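Local coordinates for coenzyme PQQ synthesis protein B (Methylobacterium extorquens, PDB 4Z7R) that belongs to the metallo-beta-lactamase superfamily, binds zinc, and may take part in transporting pyrroloquinoline quinone or its precursor to the periplasm, at residues 248-253 with 286-291. Sequence-based numbering, arbitrary orientation.
Sequences GSIASL and RGWTVA
I250 lies against two flat groups at once, the indole of W288 and the guanidinium of R286. I250 CG1 sits over one face of the W288 indole, 4.3 Å from the centroid of its five-membered ring and 27° off the normal, a CH-pi contact. L253 meets the same ring differently: its CD1 approaches the benzo edge near the ring plane, 3.8 Å from W288 CZ2. On the guanidinium, I250 CD1 rests over one face, displaced toward the rim, at 3.4 Å from R286 NH2. The branching of I250 lets it serve both: CG1 covers the indole and carries CD1 on to the guanidinium, while CG2, anti to the backbone N, packs against R286 CB and CD and the pyrrole side of W288. A bend at chi3 (-76°) turns the arginine head across the isoleucine, where N244 OD1 and S282 O hold it by hydrogen bonds from NH1 and NE. The example illustrates how a short helix, 249-252, covers the border of a metallo-beta-lactamase-type sheet: strand 288-290, at the sheet's edge within this chain, runs parallel to 260-264, whose F263 stacks with W288. G287, preceding W288, has positive phi and is the C-prime residue of the Schellman motif ending helix 278-285. One water ties the two segments together, accepting from W288 NE1 at 2.9 Å and donating to I250 O at 2.7 Å, which gives the buried indole N-H a partner.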
ATOM      1  N   GLY A 248      24.249  -3.478  21.939  0.95 15.73           N
ATOM      2  CA  GLY A 248      23.450  -3.007  20.820  0.93 14.29           C
ATOM      3  C   GLY A 248      24.144  -3.164  19.481  1.00 12.66           C
ATOM      4  O   GLY A 248      25.298  -3.577  19.419  0.86 12.38           O
ATOM      5  N   SER A 249      23.435  -2.828  18.408  1.00 11.74           N
ATOM      6  CA  SER A 249      23.950  -3.010  17.053  1.00 10.66           C
ATOM      7  C   SER A 249      25.129  -2.089  16.737  0.93 10.14           C
ATOM      8  O   SER A 249      26.093  -2.512  16.099  0.80 10.25           O
ATOM      9  CB  SER A 249      22.830  -2.791  16.033  0.96 10.48           C
ATOM     10  OG  SER A 249      22.292  -1.484  16.139  0.84 10.28           O
ATOM     11  N   ILE A 250      25.055  -0.838  17.180  1.00 10.22           N
ATOM     12  CA  ILE A 250      26.128   0.117  16.925  1.00 10.11           C
ATOM     13  C   ILE A 250      27.447  -0.363  17.535  0.67 10.97           C
ATOM     14  O   ILE A 250      28.483  -0.377  16.869  0.90 11.32           O
ATOM     15  CB  ILE A 250      25.789   1.511  17.474  0.89 10.41           C
ATOM     16  CG1 ILE A 250      24.529   2.058  16.792  0.94 10.40           C
ATOM     17  CG2 ILE A 250      26.963   2.461  17.274  1.00 10.50           C
ATOM     18  CD1 ILE A 250      24.081   3.412  17.316  0.94 10.10           C
ATOM     19  N   ALA A 251      27.397  -0.775  18.797  1.00 11.96           N
ATOM     20  CA  ALA A 251      28.578  -1.294  19.475  1.00 11.34           C
ATOM     21  C   ALA A 251      29.031  -2.619  18.868  0.87 10.62           C
ATOM     22  O   ALA A 251      30.225  -2.849  18.690  0.74 10.48           O
ATOM     23  CB  ALA A 251      28.305  -1.459  20.960  1.00 12.46           C
ATOM     24  N   SER A 252      28.075  -3.489  18.556  1.00 10.38           N
ATOM     25  CA  SER A 252      28.398  -4.817  18.043  0.88 11.61           C
ATOM     26  C   SER A 252      29.065  -4.757  16.671  0.84 12.29           C
ATOM     27  O   SER A 252      29.859  -5.627  16.330  0.73 13.27           O
ATOM     28  CB  SER A 252      27.138  -5.685  17.965  1.00 10.81           C
ATOM     29  OG  SER A 252      26.592  -5.913  19.255  0.74 11.18           O
ATOM     30  N   LEU A 253      28.739  -3.729  15.892  1.00 12.39           N
ATOM     31  CA  LEU A 253      29.239  -3.614  14.524  0.93 13.20           C
ATOM     32  C   LEU A 253      30.406  -2.638  14.399  0.94 13.78           C
ATOM     33  O   LEU A 253      30.932  -2.429  13.307  0.78 13.83           O
ATOM     34  CB  LEU A 253      28.102  -3.181  13.594  1.00 12.86           C
ATOM     35  CG  LEU A 253      26.972  -4.198  13.398  0.84 12.09           C
ATOM     36  CD1 LEU A 253      25.783  -3.564  12.690  1.00 11.63           C
ATOM     37  CD2 LEU A 253      27.476  -5.401  12.618  1.00 11.63           C
ATOM     38  N   ARG A 286      28.539   8.222  15.878  1.00 12.71           N
ATOM     39  CA  ARG A 286      29.084   6.873  15.925  1.00 12.81           C
ATOM     40  C   ARG A 286      29.140   6.247  14.531  0.77 13.25           C
ATOM     41  O   ARG A 286      29.304   5.035  14.390  0.87 13.63           O
ATOM     42  CB  ARG A 286      28.266   6.006  16.888  1.00 12.45           C
ATOM     43  CG  ARG A 286      28.564   6.303  18.358  1.00 11.87           C
ATOM     44  CD  ARG A 286      27.623   5.575  19.305  0.87 11.37           C
ATOM     45  NE  ARG A 286      26.307   6.203  19.357  0.99 10.73           N
ATOM     46  CZ  ARG A 286      25.223   5.627  19.867  0.74 10.92           C
ATOM     47  NH1 ARG A 286      24.066   6.273  19.871  0.94 11.48           N
ATOM     48  NH2 ARG A 286      25.299   4.405  20.374  1.00  8.68           N
ATOM     49  N   GLY A 287      29.005   7.083  13.505  0.98 13.04           N
ATOM     50  CA  GLY A 287      29.254   6.657  12.137  0.80 12.80           C
ATOM     51  C   GLY A 287      28.059   6.138  11.359  0.75 12.11           C
ATOM     52  O   GLY A 287      28.226   5.523  10.304  1.00 11.41           O
ATOM     53  N   TRP A 288      26.854   6.380  11.861  1.00 11.72           N
ATOM     54  CA  TRP A 288      25.659   5.860  11.203  1.00 11.55           C
ATOM     55  C   TRP A 288      24.808   6.940  10.543  0.76 11.40           C
ATOM     56  O   TRP A 288      24.559   7.994  11.123  0.78 11.26           O
ATOM     57  CB  TRP A 288      24.809   5.080  12.205  0.97 11.76           C
ATOM     58  CG  TRP A 288      25.372   3.734  12.519  0.78 11.09           C
ATOM     59  CD1 TRP A 288      26.337   3.445  13.437  0.98 10.41           C
ATOM     60  CD2 TRP A 288      25.017   2.489  11.905  0.77 10.95           C
ATOM     61  NE1 TRP A 288      26.603   2.097  13.438  0.84 10.29           N
ATOM     62  CE2 TRP A 288      25.804   1.488  12.505  0.58 10.50           C
ATOM     63  CE3 TRP A 288      24.107   2.125  10.906  0.81 11.04           C
ATOM     64  CZ2 TRP A 288      25.710   0.146  12.142  0.85 10.65           C
ATOM     65  CZ3 TRP A 288      24.015   0.793  10.548  0.74 10.59           C
ATOM     66  CH2 TRP A 288      24.811  -0.180  11.165  0.87 10.47           C
ATOM     67  N   THR A 289      24.372   6.667   9.318  1.00 11.19           N
ATOM     68  CA  THR A 289      23.393   7.506   8.633  1.00 11.07           C
ATOM     69  C   THR A 289      21.975   7.009   8.913  0.78 10.67           C
ATOM     70  O   THR A 289      21.719   5.805   8.905  0.89 11.44           O
ATOM     71  CB  THR A 289      23.640   7.532   7.105  0.87 11.88           C
ATOM     72  OG1 THR A 289      24.880   8.193   6.827  0.78 12.78           O
ATOM     73  CG2 THR A 289      22.511   8.257   6.376  1.00 11.97           C
ATOM     74  N   VAL A 290      21.059   7.936   9.174  0.95 10.38           N
ATOM     75  CA  VAL A 290      19.650   7.593   9.312  1.00  9.97           C
ATOM     76  C   VAL A 290      18.951   7.784   7.970  0.76  9.64           C
ATOM     77  O   VAL A 290      18.843   8.903   7.474  1.00  9.00           O
ATOM     78  CB  VAL A 290      18.967   8.443  10.405  0.89 10.52           C
ATOM     79  CG1 VAL A 290      17.461   8.237  10.389  0.89 10.71           C
ATOM     80  CG2 VAL A 290      19.549   8.101  11.767  1.00 11.20           C
ATOM     81  N   ALA A 291      18.498   6.686   7.374  1.00 10.34           N
ATOM     82  CA  ALA A 291      17.950   6.732   6.022  0.92 10.62           C
ATOM     83  C   ALA A 291      16.635   7.496   5.957  0.91 10.53           C
ATOM     84  O   ALA A 291      15.846   7.480   6.902  1.00 10.26           O
ATOM     85  CB  ALA A 291      17.755   5.329   5.478  1.00 10.37           C
TER
HETATM   86  O   HOH W   1      28.896   0.589  14.359  1.00 10.84           O